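Vacuolar aminopeptidase 1 (Saccharomyces cerevisiae, PDB 5JGF) removes amino acids, preferably neutral or hydrophobic ones, from the N-termini of peptides in the vacuole as a zinc-dependent, dodecameric M18 metallopeptidase. Local coordinates at residues L36-E46 with K60-L70; L373-T381 with S411-A420. All coordinates share one frame; numbering follows the deposited sequence.

Contact 1. Residues L36-E46 with K60-L70; sequences LDKHNFKYLSE and KFYTIRNGTNL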
# COMPACT_ATOMS: atom_id res chain seq x y z
N LEU D 36 -54.47 -19.41 -23.63
CA LEU D 36 -54.67 -20.84 -23.77
C LEU D 36 -56.16 -21.19 -23.71
O LEU D 36 -56.64 -22.04 -24.47
CB LEU D 36 -53.91 -21.60 -22.68
CG LEU D 36 -52.39 -21.57 -22.84
CD1 LEU D 36 -51.71 -21.92 -21.53
CD2 LEU D 36 -51.97 -22.53 -23.95
N ASP D 37 -56.89 -20.53 -22.81
CA ASP D 37 -58.33 -20.76 -22.69
C ASP D 37 -58.99 -20.45 -24.03
O ASP D 37 -59.78 -21.24 -24.55
CB ASP D 37 -58.97 -19.85 -21.64
CG ASP D 37 -58.61 -20.24 -20.22
OD1 ASP D 37 -58.24 -21.41 -19.98
OD2 ASP D 37 -58.72 -19.36 -19.33
N LYS D 38 -58.65 -19.29 -24.58
CA LYS D 38 -59.20 -18.85 -25.85
C LYS D 38 -58.90 -19.84 -26.98
O LYS D 38 -59.68 -19.96 -27.92
CB LYS D 38 -58.64 -17.47 -26.21
CG LYS D 38 -58.89 -17.06 -27.65
CD LYS D 38 -58.49 -15.63 -27.92
CE LYS D 38 -58.68 -15.30 -29.40
NZ LYS D 38 -58.90 -13.84 -29.62
N HIS D 39 -57.77 -20.53 -26.89
CA HIS D 39 -57.40 -21.49 -27.92
C HIS D 39 -57.76 -22.92 -27.57
O HIS D 39 -57.14 -23.88 -28.04
CB HIS D 39 -55.92 -21.32 -28.26
CG HIS D 39 -55.64 -20.09 -29.05
ND1 HIS D 39 -55.73 -20.05 -30.43
CD2 HIS D 39 -55.35 -18.82 -28.66
CE1 HIS D 39 -55.51 -18.81 -30.85
NE2 HIS D 39 -55.28 -18.05 -29.79
N ASN D 40 -58.76 -23.05 -26.71
CA ASN D 40 -59.29 -24.34 -26.30
C ASN D 40 -58.39 -25.31 -25.55
O ASN D 40 -58.50 -26.52 -25.74
CB ASN D 40 -59.91 -25.02 -27.52
CG ASN D 40 -60.93 -24.14 -28.22
OD1 ASN D 40 -60.72 -23.70 -29.36
ND2 ASN D 40 -62.03 -23.86 -27.54
N PHE D 41 -57.50 -24.79 -24.72
CA PHE D 41 -56.65 -25.65 -23.90
C PHE D 41 -57.44 -25.74 -22.60
O PHE D 41 -57.89 -24.73 -22.07
CB PHE D 41 -55.28 -25.01 -23.63
CG PHE D 41 -54.28 -25.22 -24.74
CD1 PHE D 41 -54.43 -24.57 -25.96
CD2 PHE D 41 -53.18 -26.05 -24.55
CE1 PHE D 41 -53.48 -24.74 -26.98
CE2 PHE D 41 -52.23 -26.23 -25.56
CZ PHE D 41 -52.39 -25.58 -26.77
N LYS D 42 -57.60 -26.95 -22.08
CA LYS D 42 -58.36 -27.16 -20.85
C LYS D 42 -57.49 -27.05 -19.61
O LYS D 42 -56.47 -27.72 -19.50
CB LYS D 42 -59.03 -28.53 -20.90
CG LYS D 42 -59.77 -28.94 -19.64
CD LYS D 42 -60.27 -30.37 -19.79
CE LYS D 42 -60.94 -30.88 -18.52
NZ LYS D 42 -61.28 -32.33 -18.66
N TYR D 43 -57.90 -26.20 -18.67
CA TYR D 43 -57.15 -26.04 -17.43
C TYR D 43 -57.37 -27.20 -16.48
O TYR D 43 -58.50 -27.63 -16.25
CB TYR D 43 -57.55 -24.74 -16.72
CG TYR D 43 -56.96 -24.63 -15.33
CD1 TYR D 43 -57.70 -24.99 -14.20
CD2 TYR D 43 -55.64 -24.22 -15.15
CE1 TYR D 43 -57.14 -24.94 -12.92
CE2 TYR D 43 -55.07 -24.17 -13.88
CZ TYR D 43 -55.82 -24.53 -12.77
OH TYR D 43 -55.26 -24.48 -11.51
N LEU D 44 -56.27 -27.70 -15.93
CA LEU D 44 -56.31 -28.81 -14.98
C LEU D 44 -55.64 -28.37 -13.68
O LEU D 44 -54.53 -27.84 -13.69
CB LEU D 44 -55.55 -30.02 -15.54
CG LEU D 44 -56.01 -30.62 -16.86
CD1 LEU D 44 -55.11 -31.79 -17.22
CD2 LEU D 44 -57.46 -31.08 -16.76
N SER D 45 -56.32 -28.59 -12.56
CA SER D 45 -55.77 -28.22 -11.26
C SER D 45 -54.81 -29.28 -10.75
O SER D 45 -55.10 -30.47 -10.83
CB SER D 45 -56.90 -28.04 -10.24
OG SER D 45 -56.36 -27.81 -8.95
N GLU D 46 -53.67 -28.84 -10.23
CA GLU D 46 -52.68 -29.76 -9.69
C GLU D 46 -53.20 -30.51 -8.47
O GLU D 46 -52.75 -31.61 -8.16
CB GLU D 46 -51.43 -29.01 -9.24
CG GLU D 46 -50.37 -28.81 -10.29
CD GLU D 46 -49.02 -28.55 -9.64
OE1 GLU D 46 -48.93 -27.63 -8.80
OE2 GLU D 46 -48.06 -29.27 -9.96
N LYS D 60 -55.68 -30.98 -25.45
CA LYS D 60 -54.90 -29.79 -25.14
C LYS D 60 -55.21 -29.33 -23.73
O LYS D 60 -56.37 -29.04 -23.40
CB LYS D 60 -55.24 -28.68 -26.15
CG LYS D 60 -54.94 -29.07 -27.59
CD LYS D 60 -55.48 -28.05 -28.57
CE LYS D 60 -55.27 -28.52 -30.01
NZ LYS D 60 -55.95 -27.61 -30.97
N PHE D 61 -54.18 -29.26 -22.88
CA PHE D 61 -54.37 -28.85 -21.50
C PHE D 61 -53.25 -27.95 -20.99
O PHE D 61 -52.27 -27.69 -21.68
CB PHE D 61 -54.42 -30.07 -20.57
CG PHE D 61 -55.21 -31.24 -21.11
CD1 PHE D 61 -54.65 -32.10 -22.04
CD2 PHE D 61 -56.51 -31.47 -20.68
CE1 PHE D 61 -55.36 -33.19 -22.53
CE2 PHE D 61 -57.24 -32.56 -21.16
CZ PHE D 61 -56.66 -33.42 -22.09
N TYR D 62 -53.42 -27.48 -19.77
CA TYR D 62 -52.40 -26.68 -19.10
C TYR D 62 -52.74 -26.65 -17.62
O TYR D 62 -53.89 -26.83 -17.23
CB TYR D 62 -52.32 -25.26 -19.67
CG TYR D 62 -53.42 -24.30 -19.25
CD1 TYR D 62 -54.64 -24.26 -19.92
CD2 TYR D 62 -53.21 -23.40 -18.21
CE1 TYR D 62 -55.63 -23.35 -19.56
CE2 TYR D 62 -54.19 -22.48 -17.84
CZ TYR D 62 -55.40 -22.46 -18.52
OH TYR D 62 -56.36 -21.55 -18.17
N THR D 63 -51.71 -26.46 -16.80
CA THR D 63 -51.91 -26.38 -15.36
C THR D 63 -51.01 -25.27 -14.84
O THR D 63 -50.10 -24.81 -15.54
CB THR D 63 -51.56 -27.71 -14.66
OG1 THR D 63 -51.93 -27.64 -13.28
CG2 THR D 63 -50.06 -28.01 -14.76
N ILE D 64 -51.28 -24.82 -13.62
CA ILE D 64 -50.50 -23.74 -13.03
C ILE D 64 -50.16 -24.08 -11.60
O ILE D 64 -50.96 -24.67 -10.87
CB ILE D 64 -51.30 -22.42 -13.06
CG1 ILE D 64 -51.65 -22.06 -14.50
CG2 ILE D 64 -50.48 -21.30 -12.41
CD1 ILE D 64 -52.56 -20.86 -14.63
N ARG D 65 -48.95 -23.71 -11.19
CA ARG D 65 -48.51 -23.94 -9.82
C ARG D 65 -48.09 -22.61 -9.23
O ARG D 65 -47.36 -21.84 -9.86
CB ARG D 65 -47.32 -24.91 -9.79
CG ARG D 65 -46.74 -25.11 -8.39
CD ARG D 65 -45.55 -26.04 -8.40
NE ARG D 65 -45.91 -27.39 -8.82
CZ ARG D 65 -45.05 -28.39 -8.96
NH1 ARG D 65 -43.76 -28.20 -8.71
NH2 ARG D 65 -45.48 -29.59 -9.34
N ASN D 66 -48.58 -22.31 -8.02
CA ASN D 66 -48.22 -21.08 -7.32
C ASN D 66 -48.64 -19.81 -8.05
O ASN D 66 -48.33 -18.70 -7.60
CB ASN D 66 -46.70 -21.06 -7.08
CG ASN D 66 -46.29 -20.11 -5.98
OD1 ASN D 66 -46.66 -20.29 -4.82
ND2 ASN D 66 -45.51 -19.08 -6.33
N GLY D 67 -49.33 -19.97 -9.17
CA GLY D 67 -49.76 -18.82 -9.96
C GLY D 67 -48.61 -18.18 -10.74
O GLY D 67 -48.78 -17.13 -11.34
N THR D 68 -47.45 -18.84 -10.74
CA THR D 68 -46.26 -18.30 -11.42
C THR D 68 -45.47 -19.35 -12.21
O THR D 68 -44.42 -19.04 -12.77
CB THR D 68 -45.29 -17.68 -10.40
OG1 THR D 68 -44.86 -18.70 -9.48
CG2 THR D 68 -45.96 -16.56 -9.62
N ASN D 69 -45.98 -20.58 -12.25
CA ASN D 69 -45.33 -21.70 -12.92
C ASN D 69 -46.43 -22.36 -13.76
O ASN D 69 -47.39 -22.91 -13.21
CB ASN D 69 -44.81 -22.64 -11.82
CG ASN D 69 -44.02 -23.84 -12.34
OD1 ASN D 69 -43.77 -24.77 -11.58
ND2 ASN D 69 -43.61 -23.82 -13.61
N LEU D 70 -46.31 -22.28 -15.08
CA LEU D 70 -47.33 -22.82 -15.97
C LEU D 70 -46.80 -23.82 -16.99
O LEU D 70 -45.69 -23.68 -17.50
CB LEU D 70 -48.04 -21.67 -16.71
CG LEU D 70 -49.14 -21.97 -17.73
CD1 LEU D 70 -50.07 -20.78 -17.83
CD2 LEU D 70 -48.54 -22.30 -19.09
O HOH W 1 -55.67 -24.93 -30.37
O HOH W 2 -53.17 -26.00 -10.28
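K42 and Y43 pair in parallel with F61 and Y62, adding a short outermost strand to the edge of the large mixed sheet just after helix 25-38 has ended in a Schellman motif with N40 as its C-prime residue. The backbones are joined by K42 N to K60 O, Y62 N to K42 O and L44 N to Y62 O. Y62 fills the angle between helix and strand. With CG between the backbone N and carbonyl carbon (chi1 76°), its ring takes L36 CD1 over one face, 4.0 Å from the centroid, and Y43 CA over the other. The Y43 ring presents its edge to the Y62 face in an offset edge-to-face pair, planes at 63°. A phenol suits the place: its flat ring fits between apolar groups while Y62 OH gives a 2.6 Å hydrogen bond to D37 OD1 at the helix end. The F41 ring is similarly sandwiched, between L36 CD2 and K60 CB. Farther along, T63 OG1 donates to L44 O at 2.6 Å. R65 then grips E46 side-on, NE to OE1 at 3.0 Å and NH2 to the syn lone pair of OE2 at 2.7 Å; NE also reaches OE2, which thus has two donors, while R65 NH1 bonds to R305 O and G310 O. These ion contacts should restrain the E46 carboxylate, its plane about 27° from the guanidinium, and probably favour the ionised form of E46.

Contact 2. Residues L373-T381 with S411-A420; sequences LDPNGHMAT and SGGTIGPSLA
H378 and S411 meet where the loop 373-381 packs on the glycine-rich segment leading into helix 416-423: S411 CB lies over one face of the imidazole, 3.9 Å from its centroid. M379, bent at chi2 (-63°) and chi3, brings SD and CE each to 3.7 Å from T414 CG2. The short A380 side chain lets the loop approach the helix: A380 CB lies 3.9 Å from G416 C and also meets A420 CB. P417, whose missing N-H costs nothing in a first helical turn, sets CG against G377 O.

One water links the segments, donating to H378 O and accepting from T414 N. Within the loop, D374 OD2 accepts from three N-H groups, all well out of the carboxylate plane: H378 N and H378 ND1 from one side, N376 N from the other. N376 N closes an Asx turn; H378 ND1, 2.7 Å away and with OD2 in the imidazole plane, fixes the ring's rotation beneath S411. At the backbone angles of G377 a side chain would be jammed against N376 O, so glycine suits this bend.

T414 OG1 accepts from G416 N at 3.0 Å, a capping bond, and also bonds to D429, whose other carboxylate oxygen takes A380 N. T414 also packs on D344, a zinc ligand. The arrangement is thus a capped helix start bordering the two-zinc site of an M18 aminopeptidase, held against a loop ordered by an Asx turn.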
# COMPACT_ATOMS: atom_id res chain seq x y z
N LEU D 373 -23.65 -22.25 -26.16
CA LEU D 373 -22.67 -23.31 -26.01
C LEU D 373 -21.67 -23.03 -24.90
O LEU D 373 -21.20 -21.91 -24.75
CB LEU D 373 -21.91 -23.49 -27.33
CG LEU D 373 -22.77 -23.77 -28.57
CD1 LEU D 373 -22.32 -22.87 -29.71
CD2 LEU D 373 -22.67 -25.24 -28.94
N ASP D 374 -21.36 -24.07 -24.12
CA ASP D 374 -20.40 -23.95 -23.03
C ASP D 374 -19.85 -25.32 -22.70
O ASP D 374 -20.60 -26.26 -22.44
CB ASP D 374 -21.05 -23.37 -21.78
CG ASP D 374 -20.04 -23.07 -20.71
OD1 ASP D 374 -19.32 -22.06 -20.85
OD2 ASP D 374 -19.94 -23.85 -19.74
N PRO D 375 -18.51 -25.46 -22.69
CA PRO D 375 -17.88 -26.75 -22.39
C PRO D 375 -17.73 -27.07 -20.90
O PRO D 375 -17.30 -28.17 -20.55
CB PRO D 375 -16.54 -26.63 -23.10
CG PRO D 375 -16.19 -25.18 -22.88
CD PRO D 375 -17.51 -24.47 -23.15
N ASN D 376 -18.08 -26.13 -20.03
CA ASN D 376 -17.93 -26.37 -18.60
C ASN D 376 -19.20 -26.52 -17.78
O ASN D 376 -19.23 -26.20 -16.59
CB ASN D 376 -17.02 -25.29 -18.00
CG ASN D 376 -15.56 -25.50 -18.39
OD1 ASN D 376 -14.90 -26.41 -17.89
ND2 ASN D 376 -15.07 -24.68 -19.31
N GLY D 377 -20.26 -26.99 -18.42
CA GLY D 377 -21.51 -27.24 -17.71
C GLY D 377 -22.50 -26.12 -17.49
O GLY D 377 -23.54 -26.35 -16.86
N HIS D 378 -22.23 -24.91 -17.98
CA HIS D 378 -23.17 -23.81 -17.79
C HIS D 378 -24.40 -23.99 -18.69
O HIS D 378 -25.48 -23.49 -18.37
CB HIS D 378 -22.51 -22.46 -18.06
CG HIS D 378 -21.39 -22.15 -17.13
ND1 HIS D 378 -20.10 -22.58 -17.36
CD2 HIS D 378 -21.36 -21.50 -15.95
CE1 HIS D 378 -19.33 -22.21 -16.35
NE2 HIS D 378 -20.07 -21.55 -15.48
N MET D 379 -24.20 -24.68 -19.81
CA MET D 379 -25.28 -24.96 -20.76
C MET D 379 -25.31 -26.47 -20.96
O MET D 379 -24.29 -27.13 -20.83
CB MET D 379 -25.00 -24.28 -22.10
CG MET D 379 -24.86 -22.76 -22.03
SD MET D 379 -26.37 -21.94 -21.50
CE MET D 379 -25.70 -20.53 -20.60
N ALA D 380 -26.48 -27.02 -21.27
CA ALA D 380 -26.63 -28.47 -21.47
C ALA D 380 -26.40 -28.89 -22.92
O ALA D 380 -26.32 -30.08 -23.22
CB ALA D 380 -28.01 -28.91 -21.01
N THR D 381 -26.29 -27.90 -23.80
CA THR D 381 -26.08 -28.14 -25.23
C THR D 381 -24.93 -29.10 -25.52
O THR D 381 -23.83 -28.94 -24.98
CB THR D 381 -25.80 -26.80 -25.96
OG1 THR D 381 -26.87 -25.88 -25.68
CG2 THR D 381 -25.71 -27.01 -27.47
N SER D 411 -19.42 -16.92 -17.40
CA SER D 411 -20.71 -17.32 -17.97
C SER D 411 -21.87 -17.31 -16.99
O SER D 411 -21.72 -17.64 -15.81
CB SER D 411 -20.60 -18.72 -18.58
OG SER D 411 -21.88 -19.19 -18.96
N GLY D 412 -23.04 -16.95 -17.50
CA GLY D 412 -24.24 -16.96 -16.69
C GLY D 412 -24.76 -18.39 -16.74
O GLY D 412 -24.09 -19.27 -17.28
N GLY D 413 -25.94 -18.63 -16.18
CA GLY D 413 -26.50 -19.97 -16.18
C GLY D 413 -27.94 -20.00 -16.63
O GLY D 413 -28.55 -18.94 -16.85
N THR D 414 -28.50 -21.20 -16.78
CA THR D 414 -29.89 -21.36 -17.20
C THR D 414 -30.46 -22.59 -16.50
O THR D 414 -29.76 -23.25 -15.73
CB THR D 414 -30.01 -21.60 -18.71
OG1 THR D 414 -29.52 -22.92 -19.01
CG2 THR D 414 -29.21 -20.58 -19.50
N ILE D 415 -31.72 -22.89 -16.78
CA ILE D 415 -32.37 -24.06 -16.18
C ILE D 415 -32.03 -25.31 -16.99
O ILE D 415 -32.42 -26.41 -16.63
CB ILE D 415 -33.91 -23.90 -16.19
CG1 ILE D 415 -34.41 -23.78 -17.63
CG2 ILE D 415 -34.32 -22.67 -15.38
CD1 ILE D 415 -35.93 -23.64 -17.75
N GLY D 416 -31.31 -25.12 -18.10
CA GLY D 416 -30.96 -26.22 -18.97
C GLY D 416 -30.38 -27.45 -18.30
O GLY D 416 -30.93 -28.55 -18.42
N PRO D 417 -29.24 -27.31 -17.61
CA PRO D 417 -28.60 -28.44 -16.93
C PRO D 417 -29.55 -29.13 -15.93
O PRO D 417 -29.52 -30.35 -15.80
CB PRO D 417 -27.40 -27.79 -16.25
CG PRO D 417 -27.00 -26.74 -17.25
CD PRO D 417 -28.34 -26.13 -17.64
N SER D 418 -30.37 -28.34 -15.25
CA SER D 418 -31.32 -28.89 -14.28
C SER D 418 -32.34 -29.78 -14.98
O SER D 418 -32.57 -30.92 -14.56
CB SER D 418 -32.05 -27.77 -13.53
OG SER D 418 -31.17 -27.05 -12.68
N LEU D 419 -32.95 -29.28 -16.05
CA LEU D 419 -33.95 -30.06 -16.78
C LEU D 419 -33.34 -31.33 -17.38
O LEU D 419 -33.94 -32.40 -17.31
CB LEU D 419 -34.60 -29.22 -17.88
CG LEU D 419 -35.42 -28.01 -17.41
CD1 LEU D 419 -36.06 -27.34 -18.61
CD2 LEU D 419 -36.49 -28.46 -16.41
N ALA D 420 -32.15 -31.22 -17.95
CA ALA D 420 -31.48 -32.37 -18.55
C ALA D 420 -31.17 -33.45 -17.52
O ALA D 420 -31.39 -34.64 -17.75
CB ALA D 420 -30.19 -31.93 -19.25
O HOH W 3 -26.38 -23.04 -15.80

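Contact 1 is the more buried (9 of its 16 touching residues, against 3 of 12 in contact 2), and the nearest atoms of the two lie about 9 Å apart. Contact 1 extends one edge of the large mixed sheet, whereas contact 2 joins two loop segments, one following strand 369-372 of that sheet and the other entering a helix beside the zinc site. Their chemistry follows: contact 1 combines regular backbone pairing with aromatic packing and an ion pair, and buries 873 Å²; contact 2 buries 398 Å² and has no direct hydrogen bond between its segments. Both approach other subunits: N66 bonds to R426 of a second subunit, and N376 to P118 and G120 of a third.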